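Local coordinates for surface protein VspA (Borrelia turicatae, PDB 1YJG) that probably helps the spirochaete evade host immunity, as one of a set of antigenically distinct outer-membrane lipoproteins expressed one at a time, at residues E26-K29 and A30-K33. Sequence-based numbering, arbitrary orientation.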
ATOM      1  N   GLU A  26      -4.453  -4.459   5.292  1.00 12.99           N
ATOM      2  CA  GLU A  26      -5.594  -4.479   4.367  1.00 11.96           C
ATOM      3  C   GLU A  26      -5.587  -5.780   3.544  1.00  9.44           C
ATOM      4  O   GLU A  26      -6.642  -6.251   3.139  1.00  6.62           O
ATOM      5  CB  GLU A  26      -5.624  -3.251   3.444  1.00 10.65           C
ATOM      6  CG  GLU A  26      -5.581  -1.879   4.138  1.00 12.00           C
ATOM      7  CD  GLU A  26      -6.706  -1.619   5.137  1.00 13.98           C
ATOM      8  OE1 GLU A  26      -6.589  -0.633   5.894  1.00 14.08           O
ATOM      9  OE2 GLU A  26      -7.715  -2.361   5.167  1.00 13.64           O
ATOM     10  N   LEU A  27      -4.402  -6.342   3.304  1.00  9.52           N
ATOM     11  CA  LEU A  27      -4.255  -7.587   2.553  1.00 11.36           C
ATOM     12  C   LEU A  27      -4.668  -8.767   3.421  1.00 14.08           C
ATOM     13  O   LEU A  27      -5.200  -9.773   2.913  1.00 14.46           O
ATOM     14  CB  LEU A  27      -2.808  -7.781   2.090  1.00 11.01           C
ATOM     15  CG  LEU A  27      -2.243  -6.751   1.110  1.00 12.00           C
ATOM     16  CD1 LEU A  27      -0.809  -7.113   0.767  1.00 12.62           C
ATOM     17  CD2 LEU A  27      -3.087  -6.637  -0.168  1.00 13.19           C
ATOM     18  N   ALA A  28      -4.410  -8.650   4.724  1.00 13.68           N
ATOM     19  CA  ALA A  28      -4.757  -9.691   5.686  1.00 16.94           C
ATOM     20  C   ALA A  28      -6.275  -9.826   5.810  1.00 15.72           C
ATOM     21  O   ALA A  28      -6.770 -10.888   6.146  1.00 18.42           O
ATOM     22  CB  ALA A  28      -4.138  -9.405   7.042  1.00 19.35           C
ATOM     23  N   LYS A  29      -7.011  -8.746   5.546  1.00 18.30           N
ATOM     24  CA  LYS A  29      -8.476  -8.781   5.600  1.00 17.47           C
ATOM     25  C   LYS A  29      -9.039  -9.566   4.397  1.00 15.65           C
ATOM     26  O   LYS A  29     -10.226  -9.875   4.358  1.00 18.72           O
ATOM     27  CB  LYS A  29      -9.061  -7.364   5.569  1.00 17.31           C
ATOM     28  CG  LYS A  29      -8.874  -6.556   6.838  1.00 16.96           C
ATOM     29  CD  LYS A  29      -9.183  -5.082   6.570  1.00 16.44           C
ATOM     30  CE  LYS A  29      -8.594  -4.166   7.636  1.00 15.65           C
ATOM     31  NZ  LYS A  29      -9.013  -2.752   7.432  1.00 13.86           N
ATOM     32  N   ALA A  30      -8.194  -9.834   3.400  1.00 17.29           N
ATOM     33  CA  ALA A  30      -8.587 -10.575   2.196  1.00 17.68           C
ATOM     34  C   ALA A  30      -8.281 -12.068   2.277  1.00 17.89           C
ATOM     35  O   ALA A  30      -8.603 -12.815   1.352  1.00 17.24           O
ATOM     36  CB  ALA A  30      -7.909  -9.993   0.981  1.00 14.20           C
ATOM     37  N   ILE A  31      -7.623 -12.491   3.352  1.00 15.72           N
ATOM     38  CA  ILE A  31      -7.291 -13.896   3.529  1.00 17.88           C
ATOM     39  C   ILE A  31      -8.588 -14.704   3.609  1.00 17.33           C
ATOM     40  O   ILE A  31      -9.496 -14.370   4.372  1.00 16.07           O
ATOM     41  CB  ILE A  31      -6.453 -14.102   4.813  1.00 17.36           C
ATOM     42  CG1 ILE A  31      -5.052 -13.501   4.646  1.00 17.45           C
ATOM     43  CG2 ILE A  31      -6.365 -15.598   5.177  1.00 16.98           C
ATOM     44  CD1 ILE A  31      -4.209 -13.520   5.934  1.00 17.09           C
ATOM     45  N   GLY A  32      -8.675 -15.757   2.806  1.00 20.61           N
ATOM     46  CA  GLY A  32      -9.849 -16.613   2.789  1.00 21.29           C
ATOM     47  C   GLY A  32     -11.086 -15.868   2.343  1.00 21.24           C
ATOM     48  O   GLY A  32     -12.170 -16.095   2.873  1.00 24.30           O
ATOM     49  N   LYS A  33     -10.902 -14.955   1.392  1.00 19.64           N
ATOM     50  CA  LYS A  33     -11.986 -14.152   0.847  1.00 21.66           C
ATOM     51  C   LYS A  33     -11.860 -14.011  -0.668  1.00 20.61           C
ATOM     52  O   LYS A  33     -10.760 -13.848  -1.216  1.00 18.93           O
ATOM     53  CB  LYS A  33     -12.014 -12.744   1.465  1.00 25.97           C
ATOM     54  CG  LYS A  33     -12.177 -12.685   2.984  1.00 28.32           C
ATOM     55  CD  LYS A  33     -13.633 -12.743   3.392  1.00 31.47           C
ATOM     56  CE  LYS A  33     -13.800 -12.792   4.903  1.00 31.85           C
ATOM     57  NZ  LYS A  33     -13.728 -11.423   5.480  1.00 35.55           N
TER
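Ala-30 and Ile-31 turn their backbone N-H groups back onto carbonyls near the C-terminal end of helix 2-28. Ala-30 N donates to Leu-27 O at 3.0 Å. Ile-31 N reaches Ala-28 O at 3.3 Å, a weak bond that closes a type I turn from Ala-28 to Ile-31. The side chain of Ile-31 covers the same oxygen. Its CB and CG1 each lie 3.5 Å from Ala-28 O, and CD1 stands 4.3 Å from Ala-28 CB. CG1 is anti to the carbonyl carbon of Ile-31 (chi1 -69°), and this directs the ethyl branch back over Ala-28. The CB of Ala-30 rests against Leu-27 O. Lys-33 CG packs 3.7 Å from Lys-29 O.

These residues form the exit from helix 2-28 of the helical bundle that makes up the core of VspA. They lead into strand 33-36 of a two-stranded antiparallel sheet. A type II turn from Ala-30 to Lys-33 makes the second bend, with a weak bond from Lys-33 N to Ala-30 O. Gly-32 takes positive phi there, a conformation that favours glycine.

Lys-29 extends beyond CG and reaches back about one turn, placing NZ 2.6 Å from Glu-26 OE2 in a salt bridge. NZ comes to OE2 on the syn side, somewhat out of the carboxylate plane. Further out, Ile-31 packs on Ala-113 and Ile-117 of helix 110-117, and Leu-27, Ala-30 and Ile-31 all touch Leu-50 of helix 48-69. Asn-47 OD1 accepts a hydrogen bond from Gly-32 N, while Ser-56 and Ser-52 of the second subunit hydrogen-bond through OG to Glu-26 O and Lys-33 O, respectively.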